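Local coordinates for siderophore-interacting protein (Aeromonas hydrophila, PDB 6K2L) that binds FAD and probably reduces the ferric iron of siderophore complexes so that the metal can be released inside the cell, at residues Phe216-Glu221 with Val243-Tyr248; Tyr139-Asp144 with Gly164-Leu169; Arg9-Thr14 with Leu35-Phe40. The protein carries 1 engineered substitution. All coordinates share one frame; numbering follows the deposited sequence.

Contact 1: residues Phe216-Glu221 with Val243-Tyr248; sequences FWFGGE and VYAVPY. With FAD (flavin-adenine dinucleotide), chain C.
Tyr248 ends the segment 243-248 and lays its ring flat against the flavin of FAD. From CB, which lies 3.4 Å from FAD C9, the side chain turns with CG anti to its own carbonyl carbon (chi1 -81°). CG sits beneath C9 at 3.3 Å, CD1 meets C8, CD2 meets C9A and C5X, CE1 meets C7, and CE2 and CZ reach C6, so that all six ring carbons touch the dimethylbenzene part of the isoalloxazine. The opposite face of the ring rests on the Gly219-Gly220 backbone, Gly220 N being 3.4 Å above its plane. Glycine suits both positions: the Trp217 indole lies close against Gly219, where there is no side chain, and the positive phi of Gly220 (91°) is one that glycine adopts readily. At the tip, OH stands at the edge of the indole, 3.1 Å from Trp217 CZ2, and donates a hydrogen bond to Tyr244 OH. Tyr244 and Trp217 leave neighbouring strands side by side, CG anti to the backbone N in both. This makes an offset stack of the Tyr244 ring on the five-membered ring of the indole, with centroids 3.8 Å apart and planes at 5°. Val246 CG2 lies over the other face of Tyr244.

The backbones run parallel. Tyr244 N bonds to Phe216 O at 2.6 Å, almost straight and nearly along the C=O axis, and Phe218 N returns the link to Tyr244 O. Past the strands, Tyr248 N reaches Gly220 O from above the carbonyl plane, fixing the tyrosine's backbone.

Strand 243-245, outermost of the parallel sheet in this chain, follows strand 214-218 through helix 222-235 in a beta-alpha-beta crossover. Helix 148-155 packs on the Trp217 face, helix 222-235 on the Phe218 and Ala245 face, and helix 255-266 against Val246 and Pro247.

Contact 2: residues Tyr139-Asp144 with Gly164-Leu169; sequences YYMVGD and GHIALL
Two parallel strands, their axes 4.7 Å apart, are joined here by five backbone hydrogen bonds. The bonds alternate: His165 N to Tyr139 O, Met141 N to His165 O, Ala167 N to Met141 O, Gly143 N to Ala167 O and Leu169 N to Gly143 O. Leu169 N lies 2.9 Å from Gly143 O, whereas Gly143 N is 3.3 Å from Ala167 O.

The tight part is the face that carries Met141, Ile166 and Leu168. There Met141 CB meets Ile166 CG1 at 3.9 Å, and Leu168 brings CD2 to 3.6 Å from Gly143 O, alongside a residue without a side chain. On the other face Val142 CG2 and Ala167 CB meet at a looser 4.4 Å; the short alanine suits a place against Phe204 of helix 198-205. At the start of the strands Gly164 lies so close that its CA is 3.0 Å from Tyr139 O, and a phi of 150° is one that only glycine takes comfortably.

The solvent side is at His165, which is partly exposed. Its imidazole lies beside the Tyr140 ring, rim to rim with planes 24° apart, and CD2 touches Tyr140 CE1 at 3.4 Å. Neither ring covers the other's face; Tyr140 OH bonds to Glu210 N.

Helix 148-155, the crossover of this beta-alpha-beta unit, packs on Met141 and Leu168, helix 198-205 on Val142, Ala167 and Leu169, while strands 214-218 and 185-191 flank the pair.

Contact 3: residues Arg9-Thr14 with Leu35-Phe40; sequences RPRLLT and LADYPF
Two arginine guanidinium groups overlap face to face here, tilted and offset, like charges brought together around one aspartate. Arg9 CZ stands 3.6 Å above the Arg11 guanidinium plane, and Asp37 lies at the edge of both groups. Arg11 NH2 donates to Asp37 OD1 at 2.8 Å, and Arg9 NH1, which also bonds to Pro6 O, donates to Asp37 OD2 at 3.1 Å. Both N-H groups point out in their own guanidinium planes, yet they meet the carboxylate from above its plane, that of Arg11 the more steeply. A carboxylate with one oxygen for each arginine suits this place, since its charge would offset the repulsion between them. Glu34 adds a salt bridge to Arg9 NE through OE2 and accepts Arg11 NE on its backbone O.

Arg9 reaches over with a chain extended from CG to NE, whereas Arg11 bends at chi2 (149°). The second face of the Arg11 guanidinium is taken by Tyr38, whose CD1 sits 3.3 Å above it. The two planes stand 79° apart, so the ring's rim meets the guanidinium face at CD1, with Arg11 NE at the ring's edge. Its hydroxyl bonds to Ser124 O. Farther along, Leu13 CD2 and Leu35 CD2 meet at 3.7 Å as two branched tips crossing at about a right angle, an apolar patch beside the charges.

Asp37 is carried by a type I beta turn from Leu35 to Tyr38, closed by Tyr38 N bonding to Leu35 O. The arrangement ties the start of strand 11-20 to the loop between strands 25-31 and 46-51 in the six-stranded antiparallel barrel of the FAD-binding domain.

How the contacts relate
Along the chain the contacts come in the order 3, 2, 1, one after another, without overlap. Contacts 1 and 2 share the parallel sheet of the domain that resembles the NAD-binding domain of ferredoxin reductases, their centres about 10 Å apart. Strands 138-144 and 214-218 are neighbours, joined by Trp217 N to Tyr140 O, and Asp144 OD2 probably accepts a hydrogen bond from Glu221 N at the strand ends beside FAD. Contact 3 belongs to the antiparallel barrel on the opposite side of the chain's centre, its centre about 26 Å from contact 1 and 30 Å from contact 2. The two-domain plan holds the flavin between barrel and sheet, consistent with a flavin-dependent reductase.

Contact 1: residues Phe216-Glu221 with Val243-Tyr248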
loop_
_atom_site.group_PDB
_atom_site.type_symbol
_atom_site.label_atom_id
_atom_site.label_comp_id
_atom_site.label_asym_id
_atom_site.label_seq_id
_atom_site.Cartn_x
_atom_site.Cartn_y
_atom_site.Cartn_z
ATOM N N PHE A 216 1.200 17.077 -7.885
ATOM C CA PHE A 216 1.861 17.931 -6.913
ATOM C C PHE A 216 1.242 17.695 -5.543
ATOM O O PHE A 216 0.023 17.741 -5.395
ATOM C CB PHE A 216 1.733 19.395 -7.311
ATOM C CG PHE A 216 2.328 19.709 -8.652
ATOM C CD1 PHE A 216 1.651 19.393 -9.831
ATOM C CD2 PHE A 216 3.561 20.332 -8.738
ATOM C CE1 PHE A 216 2.214 19.696 -11.071
ATOM C CE2 PHE A 216 4.127 20.639 -9.982
ATOM C CZ PHE A 216 3.454 20.314 -11.147
ATOM N N TRP A 217 2.081 17.407 -4.556
ATOM C CA TRP A 217 1.633 17.066 -3.215
ATOM C C TRP A 217 2.389 17.954 -2.240
ATOM O O TRP A 217 3.611 17.834 -2.112
ATOM C CB TRP A 217 1.872 15.594 -2.918
ATOM C CG TRP A 217 1.188 15.088 -1.686
ATOM C CD1 TRP A 217 0.018 14.382 -1.630
ATOM C CD2 TRP A 217 1.623 15.252 -0.326
ATOM N NE1 TRP A 217 -0.301 14.095 -0.318
ATOM C CE2 TRP A 217 0.678 14.609 0.498
ATOM C CE3 TRP A 217 2.740 15.838 0.268
ATOM C CZ2 TRP A 217 0.818 14.539 1.881
ATOM C CZ3 TRP A 217 2.877 15.773 1.645
ATOM C CH2 TRP A 217 1.922 15.128 2.434
ATOM N N PHE A 218 1.662 18.867 -1.587
ATOM C CA PHE A 218 2.193 19.801 -0.604
ATOM C C PHE A 218 1.460 19.557 0.718
ATOM O O PHE A 218 0.232 19.693 0.784
ATOM C CB PHE A 218 2.009 21.246 -1.088
ATOM C CG PHE A 218 2.490 21.494 -2.516
ATOM C CD1 PHE A 218 3.758 21.091 -2.922
ATOM C CD2 PHE A 218 1.680 22.139 -3.443
ATOM C CE1 PHE A 218 4.203 21.324 -4.230
ATOM C CE2 PHE A 218 2.108 22.377 -4.742
ATOM C CZ PHE A 218 3.376 21.979 -5.140
ATOM N N GLY A 219 2.206 19.151 1.754
ATOM C CA GLY A 219 1.643 18.955 3.075
ATOM C C GLY A 219 2.613 19.444 4.134
ATOM O O GLY A 219 3.682 19.949 3.831
ATOM N N GLY A 220 2.241 19.257 5.387
ATOM C CA GLY A 220 3.080 19.803 6.446
ATOM C C GLY A 220 2.680 21.209 6.847
ATOM O O GLY A 220 1.552 21.630 6.590
ATOM N N GLU A 221 3.606 21.960 7.427
ATOM C CA GLU A 221 3.314 23.276 7.999
ATOM C C GLU A 221 2.887 24.293 6.931
ATOM O O GLU A 221 3.301 24.243 5.771
ATOM C CB GLU A 221 4.538 23.797 8.749
ATOM C CG GLU A 221 4.207 24.757 9.874
ATOM C CD GLU A 221 4.208 26.190 9.412
ATOM O OE1 GLU A 221 4.849 26.474 8.377
ATOM O OE2 GLU A 221 3.570 27.029 10.078
ATOM N N VAL A 243 -3.276 18.671 -7.856
ATOM C CA VAL A 243 -2.522 19.383 -6.837
ATOM C C VAL A 243 -3.156 19.060 -5.492
ATOM O O VAL A 243 -4.348 19.318 -5.286
ATOM C CB VAL A 243 -2.502 20.906 -7.062
ATOM C CG1 VAL A 243 -1.682 21.578 -5.957
ATOM C CG2 VAL A 243 -1.946 21.252 -8.436
ATOM N N TYR A 244 -2.374 18.483 -4.591
ATOM C CA TYR A 244 -2.761 18.314 -3.195
ATOM C C TYR A 244 -2.022 19.397 -2.404
ATOM O O TYR A 244 -0.787 19.500 -2.473
ATOM C CB TYR A 244 -2.422 16.891 -2.742
ATOM C CG TYR A 244 -2.609 16.568 -1.284
ATOM C CD1 TYR A 244 -1.678 16.991 -0.319
ATOM C CD2 TYR A 244 -3.681 15.782 -0.869
ATOM C CE1 TYR A 244 -1.835 16.659 1.023
ATOM C CE2 TYR A 244 -3.862 15.452 0.472
ATOM C CZ TYR A 244 -2.941 15.892 1.411
ATOM O OH TYR A 244 -3.109 15.549 2.738
ATOM N N ALA A 245 -2.769 20.249 -1.707
ATOM C CA ALA A 245 -2.182 21.327 -0.898
ATOM C C ALA A 245 -2.993 21.424 0.384
ATOM O O ALA A 245 -4.026 22.096 0.436
ATOM C CB ALA A 245 -2.147 22.656 -1.639
ATOM N N VAL A 246 -2.524 20.730 1.418
ATOM C CA VAL A 246 -3.222 20.633 2.689
ATOM C C VAL A 246 -2.223 21.041 3.765
ATOM O O VAL A 246 -1.221 20.347 3.962
ATOM C CB VAL A 246 -3.738 19.212 2.958
ATOM C CG1 VAL A 246 -4.321 19.126 4.328
ATOM C CG2 VAL A 246 -4.740 18.800 1.921
ATOM N N PRO A 247 -2.430 22.149 4.477
ATOM C CA PRO A 247 -1.511 22.482 5.581
ATOM C C PRO A 247 -1.826 21.598 6.777
ATOM O O PRO A 247 -2.969 21.532 7.235
ATOM C CB PRO A 247 -1.794 23.964 5.860
ATOM C CG PRO A 247 -2.819 24.402 4.784
ATOM C CD PRO A 247 -3.490 23.162 4.306
ATOM N N TYR A 248 -0.815 20.859 7.240
ATOM C CA TYR A 248 -1.043 19.899 8.313
ATOM C C TYR A 248 -1.129 20.588 9.668
ATOM O O TYR A 248 -1.808 20.082 10.566
ATOM C CB TYR A 248 0.055 18.837 8.322
ATOM C CG TYR A 248 -0.148 17.716 7.304
ATOM C CD1 TYR A 248 -1.029 17.863 6.248
ATOM C CD2 TYR A 248 0.559 16.526 7.395
ATOM C CE1 TYR A 248 -1.211 16.855 5.338
ATOM C CE2 TYR A 248 0.375 15.512 6.489
ATOM C CZ TYR A 248 -0.508 15.674 5.465
ATOM O OH TYR A 248 -0.718 14.659 4.548
HETATM P PA FAD C . -1.576 20.924 19.148
HETATM O O1A FAD C . -2.338 20.777 20.426
HETATM O O2A FAD C . -2.416 20.942 17.864
HETATM O O5B FAD C . -0.692 22.280 19.040
HETATM C C5B FAD C . 0.158 22.720 20.121
HETATM C C4B FAD C . 1.259 23.644 19.641
HETATM O O4B FAD C . 2.333 22.876 19.052
HETATM C C3B FAD C . 0.889 24.695 18.597
HETATM O O3B FAD C . 1.631 25.891 18.823
HETATM C C2B FAD C . 1.276 24.014 17.276
HETATM O O2B FAD C . 1.619 24.903 16.216
HETATM C C1B FAD C . 2.513 23.223 17.689
HETATM N N9A FAD C . 2.661 21.986 16.963
HETATM C C8A FAD C . 1.664 21.107 16.623
HETATM N N7A FAD C . 2.088 20.035 15.993
HETATM C C5A FAD C . 3.462 20.221 15.928
HETATM C C6A FAD C . 4.497 19.439 15.384
HETATM N N6A FAD C . 4.297 18.251 14.810
HETATM N N1A FAD C . 5.764 19.919 15.474
HETATM C C2A FAD C . 5.961 21.102 16.064
HETATM N N3A FAD C . 5.061 21.921 16.623
HETATM C C4A FAD C . 3.827 21.417 16.525
HETATM N N1 FAD C . 1.162 15.026 12.365
HETATM C C2 FAD C . 1.981 13.982 12.692
HETATM O O2 FAD C . 2.807 14.063 13.604
HETATM N N3 FAD C . 1.905 12.795 11.981
HETATM C C4 FAD C . 1.058 12.531 10.933
HETATM O O4 FAD C . 1.078 11.430 10.383
HETATM C C4X FAD C . 0.179 13.639 10.599
HETATM N N5 FAD C . -0.684 13.474 9.602
HETATM C C5X FAD C . -1.506 14.527 9.285
HETATM C C6 FAD C . -2.397 14.378 8.231
HETATM C C7 FAD C . -3.237 15.420 7.847
HETATM C C7M FAD C . -4.206 15.206 6.712
HETATM C C8 FAD C . -3.208 16.633 8.563
HETATM C C8M FAD C . -4.134 17.772 8.211
HETATM C C9 FAD C . -2.328 16.777 9.631
HETATM C C9A FAD C . -1.473 15.743 9.990
HETATM N N10 FAD C . -0.544 15.884 11.042
HETATM C C10 FAD C . 0.311 14.850 11.368
HETATM C "C1'" FAD C . -0.448 17.153 11.786
HETATM C "C2'" FAD C . -0.975 17.087 13.221
HETATM O "O2'" FAD C . -2.402 16.991 13.257
HETATM C "C3'" FAD C . -0.524 18.350 13.959
HETATM O "O3'" FAD C . 0.876 18.247 14.210
HETATM C "C4'" FAD C . -1.250 18.612 15.278
HETATM O "O4'" FAD C . -1.191 20.013 15.558
HETATM C "C5'" FAD C . -0.660 17.796 16.407
HETATM O "O5'" FAD C . -1.482 17.947 17.579
HETATM P P FAD C . -0.848 18.180 19.005
HETATM O O1P FAD C . -1.972 17.901 20.011
HETATM O O2P FAD C . 0.374 17.403 19.207
HETATM O O3P FAD C . -0.517 19.744 19.010
#

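Contact 2: residues Tyr139-Asp144 with Gly164-Leu169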
loop_
_atom_site.group_PDB
_atom_site.type_symbol
_atom_site.label_atom_id
_atom_site.label_comp_id
_atom_site.label_asym_id
_atom_site.label_seq_id
_atom_site.Cartn_x
_atom_site.Cartn_y
_atom_site.Cartn_z
ATOM N N TYR A 139 6.202 13.449 -10.097
ATOM C CA TYR A 139 5.726 13.672 -8.733
ATOM C C TYR A 139 6.557 14.761 -8.061
ATOM O O TYR A 139 7.789 14.671 -8.005
ATOM C CB TYR A 139 5.806 12.394 -7.907
ATOM C CG TYR A 139 4.821 11.340 -8.295
ATOM C CD1 TYR A 139 3.491 11.428 -7.907
ATOM C CD2 TYR A 139 5.230 10.233 -9.036
ATOM C CE1 TYR A 139 2.588 10.453 -8.259
ATOM C CE2 TYR A 139 4.340 9.239 -9.415
ATOM C CZ TYR A 139 3.018 9.345 -9.023
ATOM O OH TYR A 139 2.131 8.337 -9.374
ATOM N N TYR A 140 5.893 15.772 -7.526
ATOM C CA TYR A 140 6.581 16.892 -6.889
ATOM C C TYR A 140 5.963 17.104 -5.523
ATOM O O TYR A 140 4.812 17.548 -5.431
ATOM C CB TYR A 140 6.467 18.163 -7.725
ATOM C CG TYR A 140 6.935 17.982 -9.135
ATOM C CD1 TYR A 140 8.291 17.971 -9.444
ATOM C CD2 TYR A 140 6.022 17.788 -10.159
ATOM C CE1 TYR A 140 8.723 17.802 -10.757
ATOM C CE2 TYR A 140 6.434 17.617 -11.449
ATOM C CZ TYR A 140 7.776 17.612 -11.751
ATOM O OH TYR A 140 8.126 17.432 -13.060
ATOM N N MET A 141 6.741 16.844 -4.468
ATOM C CA MET A 141 6.196 16.668 -3.136
ATOM C C MET A 141 7.024 17.512 -2.168
ATOM O O MET A 141 8.254 17.508 -2.240
ATOM C CB MET A 141 6.247 15.181 -2.781
ATOM C CG MET A 141 5.299 14.278 -3.643
ATOM S SD MET A 141 5.189 12.652 -2.886
ATOM C CE MET A 141 5.153 11.529 -4.333
ATOM N N VAL A 142 6.372 18.236 -1.257
ATOM C CA VAL A 142 7.076 18.989 -0.221
ATOM C C VAL A 142 6.394 18.699 1.107
ATOM O O VAL A 142 5.173 18.507 1.157
ATOM C CB VAL A 142 7.117 20.514 -0.523
ATOM C CG1 VAL A 142 7.674 21.284 0.636
ATOM C CG2 VAL A 142 7.952 20.828 -1.786
ATOM N N GLY A 143 7.186 18.615 2.176
ATOM C CA GLY A 143 6.593 18.501 3.498
ATOM C C GLY A 143 7.625 18.650 4.598
ATOM O O GLY A 143 8.803 18.928 4.353
ATOM N N ASP A 144 7.153 18.468 5.832
ATOM C CA ASP A 144 8.002 18.462 7.008
ATOM C C ASP A 144 7.781 17.125 7.702
ATOM O O ASP A 144 7.161 16.227 7.123
ATOM C CB ASP A 144 7.717 19.685 7.901
ATOM C CG ASP A 144 6.249 19.746 8.422
ATOM O OD1 ASP A 144 5.593 18.690 8.600
ATOM O OD2 ASP A 144 5.754 20.866 8.687
ATOM N N GLY A 164 10.492 12.709 -10.463
ATOM C CA GLY A 164 10.090 13.936 -9.828
ATOM C C GLY A 164 11.115 14.416 -8.830
ATOM O O GLY A 164 12.291 14.069 -8.885
ATOM N N HIS A 165 10.644 15.240 -7.900
ATOM C CA HIS A 165 11.481 15.817 -6.868
ATOM C C HIS A 165 10.690 15.885 -5.575
ATOM O O HIS A 165 9.494 16.210 -5.578
ATOM C CB HIS A 165 11.962 17.221 -7.246
ATOM C CG HIS A 165 12.564 17.319 -8.619
ATOM N ND1 HIS A 165 13.895 17.064 -8.870
ATOM C CD2 HIS A 165 12.019 17.668 -9.810
ATOM C CE1 HIS A 165 14.143 17.245 -10.153
ATOM N NE2 HIS A 165 13.024 17.626 -10.744
ATOM N N ILE A 166 11.379 15.598 -4.475
ATOM C CA ILE A 166 10.850 15.694 -3.128
ATOM C C ILE A 166 11.810 16.549 -2.306
ATOM O O ILE A 166 13.029 16.340 -2.348
ATOM C CB ILE A 166 10.677 14.290 -2.509
ATOM C CG1 ILE A 166 9.700 13.483 -3.361
ATOM C CG2 ILE A 166 10.220 14.391 -1.048
ATOM C CD1 ILE A 166 9.612 12.053 -2.973
ATOM N N ALA A 167 11.274 17.514 -1.561
ATOM C CA ALA A 167 12.071 18.295 -0.615
ATOM C C ALA A 167 11.421 18.224 0.763
ATOM O O ALA A 167 10.212 18.429 0.886
ATOM C CB ALA A 167 12.200 19.749 -1.066
ATOM N N LEU A 168 12.210 17.961 1.806
ATOM C CA LEU A 168 11.672 17.926 3.163
ATOM C C LEU A 168 12.370 18.922 4.086
ATOM O O LEU A 168 13.595 19.016 4.084
ATOM C CB LEU A 168 11.798 16.536 3.737
ATOM C CG LEU A 168 11.064 15.436 2.955
ATOM C CD1 LEU A 168 11.454 14.072 3.479
ATOM C CD2 LEU A 168 9.562 15.620 3.048
ATOM N N LEU A 169 11.594 19.625 4.926
ATOM C CA LEU A 169 12.124 20.474 6.002
ATOM C C LEU A 169 12.001 19.750 7.351
ATOM O O LEU A 169 10.894 19.440 7.790
ATOM C CB LEU A 169 11.378 21.804 6.038
ATOM C CG LEU A 169 11.873 22.925 6.978
ATOM C CD1 LEU A 169 13.388 23.187 6.810
ATOM C CD2 LEU A 169 11.084 24.268 6.820
#

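Contact 3: residues Arg9-Thr14 with Leu35-Phe40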
loop_
_atom_site.group_PDB
_atom_site.type_symbol
_atom_site.label_atom_id
_atom_site.label_comp_id
_atom_site.label_asym_id
_atom_site.label_seq_id
_atom_site.Cartn_x
_atom_site.Cartn_y
_atom_site.Cartn_z
ATOM N N ARG A 9 -16.960 2.264 12.017
ATOM C CA ARG A 9 -17.106 2.637 13.416
ATOM C C ARG A 9 -15.756 3.046 14.020
ATOM O O ARG A 9 -14.689 2.581 13.594
ATOM C CB ARG A 9 -17.695 1.469 14.214
ATOM C CG ARG A 9 -16.705 0.337 14.444
ATOM C CD ARG A 9 -17.353 -0.968 14.837
ATOM N NE ARG A 9 -16.368 -2.039 15.013
ATOM C CZ ARG A 9 -15.941 -2.846 14.040
ATOM N NH1 ARG A 9 -16.398 -2.699 12.809
ATOM N NH2 ARG A 9 -15.039 -3.793 14.296
ATOM N N PRO A 10 -15.774 3.920 15.019
ATOM C CA PRO A 10 -14.539 4.191 15.757
ATOM C C PRO A 10 -14.111 2.938 16.501
ATOM O O PRO A 10 -14.942 2.198 17.030
ATOM C CB PRO A 10 -14.923 5.329 16.717
ATOM C CG PRO A 10 -16.411 5.299 16.791
ATOM C CD PRO A 10 -16.912 4.724 15.500
ATOM N N ARG A 11 -12.804 2.688 16.512
ATOM C CA ARG A 11 -12.250 1.535 17.209
ATOM C C ARG A 11 -11.244 1.982 18.258
ATOM O O ARG A 11 -10.480 2.929 18.040
ATOM C CB ARG A 11 -11.573 0.570 16.245
ATOM C CG ARG A 11 -12.489 -0.007 15.226
ATOM C CD ARG A 11 -11.696 -0.256 14.009
ATOM N NE ARG A 11 -12.253 -1.299 13.146
ATOM C CZ ARG A 11 -13.017 -1.046 12.094
ATOM N NH1 ARG A 11 -13.330 0.221 11.804
ATOM N NH2 ARG A 11 -13.449 -2.050 11.332
ATOM N N LEU A 12 -11.258 1.297 19.393
ATOM C CA LEU A 12 -10.293 1.539 20.452
ATOM C C LEU A 12 -9.168 0.535 20.286
ATOM O O LEU A 12 -9.410 -0.673 20.345
ATOM C CB LEU A 12 -10.937 1.407 21.830
ATOM C CG LEU A 12 -10.145 2.059 22.972
ATOM C CD1 LEU A 12 -10.145 3.598 22.857
ATOM C CD2 LEU A 12 -10.688 1.604 24.339
ATOM N N LEU A 13 -7.958 1.025 20.034
ATOM C CA LEU A 13 -6.803 0.164 19.843
ATOM C C LEU A 13 -5.871 0.294 21.032
ATOM O O LEU A 13 -5.930 1.270 21.794
ATOM C CB LEU A 13 -6.050 0.501 18.548
ATOM C CG LEU A 13 -6.928 0.874 17.348
ATOM C CD1 LEU A 13 -6.113 1.434 16.192
ATOM C CD2 LEU A 13 -7.695 -0.327 16.917
ATOM N N THR A 14 -4.999 -0.702 21.168
ATOM C CA THR A 14 -4.001 -0.746 22.220
ATOM C C THR A 14 -2.614 -0.629 21.593
ATOM O O THR A 14 -2.365 -1.145 20.496
ATOM C CB THR A 14 -4.141 -2.053 23.021
ATOM O OG1 THR A 14 -5.436 -2.104 23.640
ATOM C CG2 THR A 14 -3.059 -2.188 24.097
ATOM N N LEU A 35 -9.466 -4.625 14.139
ATOM C CA LEU A 35 -8.817 -4.195 12.905
ATOM C C LEU A 35 -9.047 -5.162 11.746
ATOM O O LEU A 35 -8.685 -4.835 10.611
ATOM C CB LEU A 35 -7.313 -4.013 13.131
ATOM C CG LEU A 35 -6.979 -2.792 13.995
ATOM C CD1 LEU A 35 -5.482 -2.608 14.117
ATOM C CD2 LEU A 35 -7.667 -1.551 13.424
ATOM N N ALA A 36 -9.669 -6.318 12.006
ATOM C CA ALA A 36 -9.809 -7.357 10.992
ATOM C C ALA A 36 -10.667 -6.904 9.808
ATOM O O ALA A 36 -10.379 -7.249 8.659
ATOM C CB ALA A 36 -10.391 -8.616 11.635
ATOM N N ASP A 37 -11.715 -6.126 10.052
ATOM C CA ASP A 37 -12.533 -5.615 8.957
ATOM C C ASP A 37 -12.223 -4.154 8.615
ATOM O O ASP A 37 -12.997 -3.514 7.890
ATOM C CB ASP A 37 -14.014 -5.766 9.292
ATOM C CG ASP A 37 -14.347 -5.188 10.631
ATOM O OD1 ASP A 37 -13.386 -4.808 11.323
ATOM O OD2 ASP A 37 -15.540 -5.116 11.001
ATOM N N TYR A 38 -11.125 -3.618 9.124
ATOM C CA TYR A 38 -10.778 -2.229 8.853
ATOM C C TYR A 38 -10.475 -2.062 7.368
ATOM O O TYR A 38 -9.735 -2.874 6.805
ATOM C CB TYR A 38 -9.568 -1.814 9.697
ATOM C CG TYR A 38 -9.360 -0.317 9.782
ATOM C CD1 TYR A 38 -10.071 0.453 10.684
ATOM C CD2 TYR A 38 -8.441 0.321 8.959
ATOM C CE1 TYR A 38 -9.876 1.819 10.757
ATOM C CE2 TYR A 38 -8.244 1.672 9.022
ATOM C CZ TYR A 38 -8.959 2.420 9.922
ATOM O OH TYR A 38 -8.785 3.786 9.982
ATOM N N PRO A 39 -11.024 -1.036 6.707
ATOM C CA PRO A 39 -10.754 -0.829 5.273
ATOM C C PRO A 39 -9.269 -0.684 4.939
ATOM O O PRO A 39 -8.436 -0.338 5.783
ATOM C CB PRO A 39 -11.506 0.463 4.960
ATOM C CG PRO A 39 -12.576 0.534 5.988
ATOM C CD PRO A 39 -12.059 -0.124 7.222
ATOM N N PHE A 40 -8.950 -0.931 3.670
ATOM C CA PHE A 40 -7.566 -0.909 3.181
ATOM C C PHE A 40 -6.982 0.510 3.148
ATOM O O PHE A 40 -7.138 1.256 2.179
ATOM C CB PHE A 40 -7.464 -1.541 1.782
ATOM C CG PHE A 40 -8.292 -2.806 1.596
ATOM C CD1 PHE A 40 -7.676 -4.066 1.584
ATOM C CD2 PHE A 40 -9.677 -2.737 1.403
ATOM C CE1 PHE A 40 -8.424 -5.225 1.397
ATOM C CE2 PHE A 40 -10.432 -3.887 1.220
ATOM C CZ PHE A 40 -9.802 -5.131 1.216
#